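Local coordinates for sialidase domain-containing protein (Dyadobacter fermentans, PDB 5HX0), which is of unknown function but has a sialidase-like beta-propeller domain and may act on glycans, at residues 191-196 and 249-254; 253-258 and 276-281. All blocks are in the same frame, centred on the assembly; numbering follows the deposited sequence.

Contact 1 of 2, residues 191-196 and 249-254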
ATOM      1  N   ILE A 191     -20.255 -11.303  13.791  1.00 19.38           N
ATOM      2  CA  ILE A 191     -21.651 -11.620  14.079  1.00 22.72           C
ATOM      3  C   ILE A 191     -21.783 -13.120  14.314  1.00 22.45           C
ATOM      4  O   ILE A 191     -21.050 -13.934  13.736  1.00 20.99           O
ATOM      5  CB  ILE A 191     -22.617 -11.127  12.979  1.00 21.18           C
ATOM      6  CG1 ILE A 191     -22.219 -11.671  11.607  1.00 17.92           C
ATOM      7  CG2 ILE A 191     -22.643  -9.589  12.965  1.00 20.51           C
ATOM      8  CD1 ILE A 191     -23.341 -11.579  10.566  1.00 21.31           C
ATOM      9  N   GLU A 192     -22.717 -13.474  15.201  1.00 24.75           N
ATOM     10  CA  GLU A 192     -22.849 -14.852  15.674  1.00 32.22           C
ATOM     11  C   GLU A 192     -22.930 -15.901  14.569  1.00 24.75           C
ATOM     12  O   GLU A 192     -22.318 -16.967  14.728  1.00 26.19           O
ATOM     13  CB  GLU A 192     -24.074 -14.950  16.601  1.00 47.99           C
ATOM     14  CG  GLU A 192     -24.243 -16.292  17.306  1.00 68.02           C
ATOM     15  CD  GLU A 192     -25.514 -16.361  18.150  1.00 87.38           C
ATOM     16  OE1 GLU A 192     -26.329 -15.411  18.089  1.00 93.75           O
ATOM     17  OE2 GLU A 192     -25.697 -17.365  18.876  1.00 91.67           O
ATOM     18  N   PRO A 193     -23.640 -15.695  13.457  1.00 24.43           N
ATOM     19  CA  PRO A 193     -23.689 -16.750  12.426  1.00 24.29           C
ATOM     20  C   PRO A 193     -22.350 -17.074  11.784  1.00 23.02           C
ATOM     21  O   PRO A 193     -22.196 -18.178  11.254  1.00 24.48           O
ATOM     22  CB  PRO A 193     -24.671 -16.182  11.393  1.00 26.29           C
ATOM     23  CG  PRO A 193     -25.543 -15.265  12.195  1.00 29.05           C
ATOM     24  CD  PRO A 193     -24.615 -14.623  13.177  1.00 20.88           C
ATOM     25  N   GLU A 194     -21.385 -16.160  11.805  1.00 18.58           N
ATOM     26  CA  GLU A 194     -20.107 -16.346  11.118  1.00 19.34           C
ATOM     27  C   GLU A 194     -19.208 -17.314  11.884  1.00 19.58           C
ATOM     28  O   GLU A 194     -18.910 -17.089  13.058  1.00 24.43           O
ATOM     29  CB  GLU A 194     -19.403 -14.993  10.969  1.00 18.38           C
ATOM     30  CG  GLU A 194     -17.955 -15.068  10.504  1.00 15.86           C
ATOM     31  CD  GLU A 194     -17.851 -15.593   9.071  1.00 25.11           C
ATOM     32  OE1 GLU A 194     -18.469 -14.979   8.175  1.00 23.38           O
ATOM     33  OE2 GLU A 194     -17.180 -16.625   8.845  1.00 24.06           O
ATOM     34  N   ILE A 195     -18.724 -18.354  11.204  1.00 22.84           N
ATOM     35  CA  ILE A 195     -17.920 -19.362  11.886  1.00 23.27           C
ATOM     36  C   ILE A 195     -16.417 -19.132  11.827  1.00 24.28           C
ATOM     37  O   ILE A 195     -15.690 -19.741  12.621  1.00 21.42           O
ATOM     38  CB  ILE A 195     -18.171 -20.773  11.325  1.00 20.80           C
ATOM     39  CG1 ILE A 195     -17.602 -20.870   9.902  1.00 24.33           C
ATOM     40  CG2 ILE A 195     -19.673 -21.144  11.435  1.00 22.34           C
ATOM     41  CD1 ILE A 195     -17.778 -22.218   9.248  1.00 25.08           C
ATOM     42  N   ASN A 196     -15.926 -18.302  10.907  1.00 21.83           N
ATOM     43  CA  ASN A 196     -14.490 -18.242  10.650  1.00 21.63           C
ATOM     44  C   ASN A 196     -13.746 -17.369  11.661  1.00 18.11           C
ATOM     45  O   ASN A 196     -14.313 -16.470  12.293  1.00 21.86           O
ATOM     46  CB  ASN A 196     -14.212 -17.702   9.249  1.00 18.72           C
ATOM     47  CG  ASN A 196     -14.584 -18.677   8.179  1.00 27.39           C
ATOM     48  OD1 ASN A 196     -15.416 -18.386   7.321  1.00 37.74           O
ATOM     49  ND2 ASN A 196     -13.987 -19.853   8.228  1.00 20.75           N
ATOM     50  N   TRP A 249     -21.532  -0.860  14.812  1.00 17.55           N
ATOM     51  CA  TRP A 249     -22.630  -1.582  14.185  1.00 20.96           C
ATOM     52  C   TRP A 249     -23.276  -2.516  15.196  1.00 24.60           C
ATOM     53  O   TRP A 249     -22.587  -3.120  16.017  1.00 20.67           O
ATOM     54  CB  TRP A 249     -22.117  -2.389  12.978  1.00 18.75           C
ATOM     55  CG  TRP A 249     -21.496  -1.507  11.934  1.00 19.15           C
ATOM     56  CD1 TRP A 249     -20.173  -1.132  11.824  1.00 18.03           C
ATOM     57  CD2 TRP A 249     -22.186  -0.881  10.851  1.00 18.58           C
ATOM     58  NE1 TRP A 249     -20.011  -0.301  10.725  1.00 16.70           N
ATOM     59  CE2 TRP A 249     -21.234  -0.136  10.116  1.00 17.99           C
ATOM     60  CE3 TRP A 249     -23.529  -0.873  10.432  1.00 18.03           C
ATOM     61  CZ2 TRP A 249     -21.583   0.607   8.987  1.00 16.80           C
ATOM     62  CZ3 TRP A 249     -23.873  -0.130   9.307  1.00 15.97           C
ATOM     63  CH2 TRP A 249     -22.903   0.594   8.601  1.00 14.33           C
ATOM     64  N   LYS A 250     -24.600  -2.645  15.113  1.00 17.17           N
ATOM     65  CA  LYS A 250     -25.350  -3.606  15.908  1.00 28.01           C
ATOM     66  C   LYS A 250     -26.097  -4.563  14.985  1.00 25.36           C
ATOM     67  O   LYS A 250     -26.684  -4.143  13.983  1.00 22.25           O
ATOM     68  CB  LYS A 250     -26.352  -2.905  16.836  1.00 32.42           C
ATOM     69  CG  LYS A 250     -25.776  -2.433  18.165  1.00 50.64           C
ATOM     70  CD  LYS A 250     -24.827  -1.266  18.017  1.00 62.87           C
ATOM     71  CE  LYS A 250     -23.956  -1.118  19.259  1.00 66.71           C
ATOM     72  NZ  LYS A 250     -22.778  -0.240  18.995  1.00 64.08           N
ATOM     73  N   TYR A 251     -26.068  -5.850  15.333  1.00 20.76           N
ATOM     74  CA  TYR A 251     -26.852  -6.849  14.619  1.00 19.29           C
ATOM     75  C   TYR A 251     -28.342  -6.569  14.772  1.00 26.22           C
ATOM     76  O   TYR A 251     -28.836  -6.379  15.882  1.00 26.48           O
ATOM     77  CB  TYR A 251     -26.522  -8.240  15.162  1.00 19.93           C
ATOM     78  CG  TYR A 251     -27.160  -9.367  14.394  1.00 19.31           C
ATOM     79  CD1 TYR A 251     -28.449  -9.820  14.715  1.00 22.98           C
ATOM     80  CD2 TYR A 251     -26.487  -9.989  13.350  1.00 17.73           C
ATOM     81  CE1 TYR A 251     -29.045 -10.853  14.005  1.00 23.80           C
ATOM     82  CE2 TYR A 251     -27.076 -11.028  12.641  1.00 20.11           C
ATOM     83  CZ  TYR A 251     -28.346 -11.448  12.964  1.00 19.67           C
ATOM     84  OH  TYR A 251     -28.925 -12.468  12.252  1.00 21.63           O
ATOM     85  N   SER A 252     -29.069  -6.542  13.660  1.00 22.49           N
ATOM     86  CA  SER A 252     -30.505  -6.314  13.708  1.00 19.96           C
ATOM     87  C   SER A 252     -31.291  -7.598  13.473  1.00 25.33           C
ATOM     88  O   SER A 252     -32.081  -7.997  14.332  1.00 29.56           O
ATOM     89  CB  SER A 252     -30.924  -5.240  12.699  1.00 19.13           C
ATOM     90  OG  SER A 252     -32.321  -4.998  12.803  1.00 22.46           O
ATOM     91  N   ALA A 253     -31.085  -8.278  12.338  1.00 22.19           N
ATOM     92  CA  ALA A 253     -31.917  -9.430  11.988  1.00 21.66           C
ATOM     93  C   ALA A 253     -31.327 -10.224  10.826  1.00 23.23           C
ATOM     94  O   ALA A 253     -30.623  -9.654   9.986  1.00 21.51           O
ATOM     95  CB  ALA A 253     -33.333  -8.964  11.622  1.00 25.05           C
ATOM     96  N   PRO A 254     -31.605 -11.528  10.730  1.00 24.13           N
ATOM     97  CA  PRO A 254     -31.239 -12.267   9.515  1.00 21.00           C
ATOM     98  C   PRO A 254     -32.057 -11.780   8.327  1.00 26.33           C
ATOM     99  O   PRO A 254     -33.246 -11.467   8.453  1.00 21.84           O
ATOM    100  CB  PRO A 254     -31.578 -13.726   9.853  1.00 28.76           C
ATOM    101  CG  PRO A 254     -31.896 -13.746  11.319  1.00 36.50           C
ATOM    102  CD  PRO A 254     -32.334 -12.369  11.695  1.00 30.79           C
TER
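Ile-191 and Pro-193 meet the ring of Tyr-251, and the whole contact turns on that one aromatic side chain. The apolar part comes first. Ile-191 brings its CG2 methyl to the ring edge, near the ring plane, with CG2 3.9 Å from CD2 of Tyr-251; the two side chains cross at about a right angle. The tyrosine is swung out to meet it because CG lies anti to its own backbone N (chi1 -174°). Pro-193 adds a looser, oblique touch, its CD 4.4 Å from CE2 of Tyr-251.

Polar bonds lie within the loop or lead out of the contact. A type I turn from Ile-191 to Glu-194, closed by Glu-194 N to Ile-191 O (3.0 Å), sets Ile-191 and Pro-193 on the same ring. Further along, Glu-194 OE2 takes the backbone N-H of Asn-196 (N to OE2 2.9 Å) on its anti lone pair. The Tyr-251 hydroxyl is hydrogen-bonded to His-238 ND1 on the adjacent strand.

Between 191-196 and 249-254 only apolar contact is made, against a tyrosine whose polar end is tied to its own sheet; the loop between strands 183-186 and 213-214 thus packs on the last strand of the sheet it leads into, consistent with a propeller blade.

Contact 2 of 2, residues 253-258 and 276-281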
ATOM      1  N   ALA A 253     -31.085  -8.278  12.338  1.00 22.19           N
ATOM      2  CA  ALA A 253     -31.917  -9.430  11.988  1.00 21.66           C
ATOM      3  C   ALA A 253     -31.327 -10.224  10.826  1.00 23.23           C
ATOM      4  O   ALA A 253     -30.623  -9.654   9.986  1.00 21.51           O
ATOM      5  CB  ALA A 253     -33.333  -8.964  11.622  1.00 25.05           C
ATOM      6  N   PRO A 254     -31.605 -11.528  10.730  1.00 24.13           N
ATOM      7  CA  PRO A 254     -31.239 -12.267   9.515  1.00 21.00           C
ATOM      8  C   PRO A 254     -32.057 -11.780   8.327  1.00 26.33           C
ATOM      9  O   PRO A 254     -33.246 -11.467   8.453  1.00 21.84           O
ATOM     10  CB  PRO A 254     -31.578 -13.726   9.853  1.00 28.76           C
ATOM     11  CG  PRO A 254     -31.896 -13.746  11.319  1.00 36.50           C
ATOM     12  CD  PRO A 254     -32.334 -12.369  11.695  1.00 30.79           C
ATOM     13  N   VAL A 255     -31.408 -11.718   7.168  1.00 20.63           N
ATOM     14  CA  VAL A 255     -32.028 -11.200   5.943  1.00 21.83           C
ATOM     15  C   VAL A 255     -32.416 -12.317   4.985  1.00 18.79           C
ATOM     16  O   VAL A 255     -33.510 -12.311   4.420  1.00 18.00           O
ATOM     17  CB  VAL A 255     -31.084 -10.185   5.256  1.00 14.97           C
ATOM     18  CG1 VAL A 255     -31.588  -9.864   3.838  1.00 15.14           C
ATOM     19  CG2 VAL A 255     -30.958  -8.913   6.105  1.00 20.61           C
ATOM     20  N   ALA A 256     -31.515 -13.263   4.745  1.00 21.66           N
ATOM     21  CA  ALA A 256     -31.801 -14.376   3.847  1.00 21.47           C
ATOM     22  C   ALA A 256     -30.942 -15.550   4.278  1.00 24.44           C
ATOM     23  O   ALA A 256     -29.714 -15.431   4.337  1.00 23.62           O
ATOM     24  CB  ALA A 256     -31.526 -14.022   2.381  1.00 18.07           C
ATOM     25  N   VAL A 257     -31.594 -16.663   4.610  1.00 24.59           N
ATOM     26  CA  VAL A 257     -30.935 -17.884   5.073  1.00 25.16           C
ATOM     27  C   VAL A 257     -31.662 -19.065   4.445  1.00 27.49           C
ATOM     28  O   VAL A 257     -32.898 -19.089   4.390  1.00 26.57           O
ATOM     29  CB  VAL A 257     -30.949 -18.017   6.616  1.00 27.85           C
ATOM     30  CG1 VAL A 257     -30.078 -19.174   7.064  1.00 34.69           C
ATOM     31  CG2 VAL A 257     -30.517 -16.730   7.293  1.00 33.82           C
ATOM     32  N   ASP A 258     -30.901 -20.045   3.966  1.00 22.45           N
ATOM     33  CA  ASP A 258     -31.493 -21.252   3.412  1.00 25.66           C
ATOM     34  C   ASP A 258     -30.619 -22.441   3.770  1.00 30.04           C
ATOM     35  O   ASP A 258     -29.418 -22.296   3.986  1.00 26.81           O
ATOM     36  CB  ASP A 258     -31.638 -21.175   1.893  1.00 21.49           C
ATOM     37  CG  ASP A 258     -32.466 -22.314   1.340  1.00 27.91           C
ATOM     38  OD1 ASP A 258     -33.668 -22.348   1.639  1.00 26.00           O
ATOM     39  OD2 ASP A 258     -31.918 -23.176   0.632  1.00 23.71           O
ATOM     40  N   VAL A 276     -37.494  -1.757   4.035  1.00 21.67           N
ATOM     41  CA  VAL A 276     -36.082  -2.075   3.833  1.00 19.70           C
ATOM     42  C   VAL A 276     -36.013  -3.258   2.871  1.00 22.59           C
ATOM     43  O   VAL A 276     -36.558  -4.332   3.157  1.00 24.92           O
ATOM     44  CB  VAL A 276     -35.392  -2.419   5.163  1.00 23.37           C
ATOM     45  CG1 VAL A 276     -33.945  -2.853   4.918  1.00 24.13           C
ATOM     46  CG2 VAL A 276     -35.477  -1.237   6.146  1.00 17.59           C
ATOM     47  N   VAL A 277     -35.332  -3.076   1.745  1.00 18.94           N
ATOM     48  CA  VAL A 277     -35.230  -4.091   0.703  1.00 15.73           C
ATOM     49  C   VAL A 277     -33.763  -4.440   0.488  1.00 21.21           C
ATOM     50  O   VAL A 277     -32.911  -3.546   0.433  1.00 18.98           O
ATOM     51  CB  VAL A 277     -35.874  -3.578  -0.605  1.00 20.56           C
ATOM     52  CG1 VAL A 277     -35.495  -4.445  -1.744  1.00 29.12           C
ATOM     53  CG2 VAL A 277     -37.404  -3.537  -0.445  1.00 22.78           C
ATOM     54  N   ALA A 278     -33.466  -5.735   0.369  1.00 17.70           N
ATOM     55  CA  ALA A 278     -32.114  -6.206   0.066  1.00 19.25           C
ATOM     56  C   ALA A 278     -32.115  -6.987  -1.242  1.00 14.52           C
ATOM     57  O   ALA A 278     -32.938  -7.888  -1.428  1.00 16.03           O
ATOM     58  CB  ALA A 278     -31.566  -7.084   1.203  1.00 13.77           C
ATOM     59  N   PHE A 279     -31.174  -6.660  -2.137  1.00 15.94           N
ATOM     60  CA  PHE A 279     -31.049  -7.306  -3.441  1.00 15.62           C
ATOM     61  C   PHE A 279     -29.830  -8.227  -3.416  1.00 14.61           C
ATOM     62  O   PHE A 279     -28.703  -7.755  -3.228  1.00 14.68           O
ATOM     63  CB  PHE A 279     -30.915  -6.268  -4.560  1.00 11.62           C
ATOM     64  CG  PHE A 279     -32.059  -5.282  -4.633  1.00 14.83           C
ATOM     65  CD1 PHE A 279     -33.280  -5.648  -5.222  1.00 15.64           C
ATOM     66  CD2 PHE A 279     -31.917  -3.996  -4.131  1.00 12.47           C
ATOM     67  CE1 PHE A 279     -34.345  -4.740  -5.316  1.00 17.89           C
ATOM     68  CE2 PHE A 279     -32.988  -3.074  -4.208  1.00 17.49           C
ATOM     69  CZ  PHE A 279     -34.200  -3.455  -4.808  1.00 19.60           C
ATOM     70  N   LEU A 280     -30.047  -9.522  -3.650  1.00 16.49           N
ATOM     71  CA  LEU A 280     -29.132 -10.565  -3.188  1.00 19.99           C
ATOM     72  C   LEU A 280     -28.558 -11.402  -4.328  1.00 16.68           C
ATOM     73  O   LEU A 280     -29.301 -11.922  -5.168  1.00 18.17           O
ATOM     74  CB  LEU A 280     -29.848 -11.483  -2.203  1.00 17.31           C
ATOM     75  CG  LEU A 280     -30.715 -10.789  -1.151  1.00 18.24           C
ATOM     76  CD1 LEU A 280     -31.547 -11.812  -0.418  1.00 20.43           C
ATOM     77  CD2 LEU A 280     -29.837 -10.009  -0.170  1.00 13.98           C
ATOM     78  N   ARG A 281     -27.232 -11.534  -4.342  1.00 10.48           N
ATOM     79  CA  ARG A 281     -26.548 -12.529  -5.165  1.00 14.26           C
ATOM     80  C   ARG A 281     -26.601 -13.900  -4.485  1.00 14.33           C
ATOM     81  O   ARG A 281     -26.440 -14.008  -3.270  1.00 17.87           O
ATOM     82  CB  ARG A 281     -25.092 -12.118  -5.381  1.00 17.46           C
ATOM     83  CG  ARG A 281     -24.213 -13.202  -6.028  1.00 16.62           C
ATOM     84  CD  ARG A 281     -22.766 -12.715  -6.187  1.00 15.40           C
ATOM     85  NE  ARG A 281     -21.923 -13.768  -6.749  1.00 17.03           N
ATOM     86  CZ  ARG A 281     -20.677 -13.590  -7.191  1.00 19.78           C
ATOM     87  NH1 ARG A 281     -20.108 -12.398  -7.128  1.00 15.95           N
ATOM     88  NH2 ARG A 281     -20.000 -14.605  -7.714  1.00 16.16           N
TER
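Val-255 and Ala-256 point their side chains toward strand 276-281, where Ala-278 and Leu-280 point back at them, so four apolar side chains meet in three pairs between two sheets. Val-255 reaches across with CG1, the branch anti to its backbone N (chi1 168°), and sets it 3.8 Å from the CB of Ala-278. The same methyl lies farther from the leucine, CG1 of Val-255 being 4.4 Å from CD2 of Leu-280.

Leu-280 divides its two methyls between neighbours: CD2 goes to the valine, and CD1 approaches the CB of Ala-256 at 3.6 Å, the closest touch of the contact. Consecutive residues of a regular strand would face opposite ways; here Val-255 and Ala-256 form a classic beta bulge opposite Asn-237, which lets both turn inward. On the other strand the usual alternation brings Ala-278 and Leu-280 to the same face.

The axes of 253-256 and 276-281 approach to 8.8 Å, their directions 47° apart, and no hydrogen bond links the two segments. This is packing between successive four-stranded sheets, consistent with neighbouring propeller blades. Strand 250-256 is the outermost strand of its sheet, next to 234-242, whereas 276-283 runs inside the following one, between 262-270 and 288-294. Around the contact, Ala-256 also touches Phe-263, Leu-280 reaches Ala-266 and Asn-237, and Val-255 packs on Ala-292 and Phe-301.

In the fold
Coming from the N terminus, the chain leaves strand 183-186, runs through the loop holding 191-196, and builds the sheet 213-214, 220-229, 234-242, 250-256. Contact 1 closes this excursion of 52 intervening residues by bringing the sheet's last strand back to the loop that precedes it. Contact 2 follows with a shorter closure of 17 residues, past strand 262-270 to 276-283 of the next sheet. The loops neither nest nor properly cross; they follow in series and overlap at Ala-253 and Pro-254. Strand 250-256 thus serves both, joining the preceding loop to the succeeding sheet, consistent with consecutive propeller blades, with contact centres about 13 Å apart.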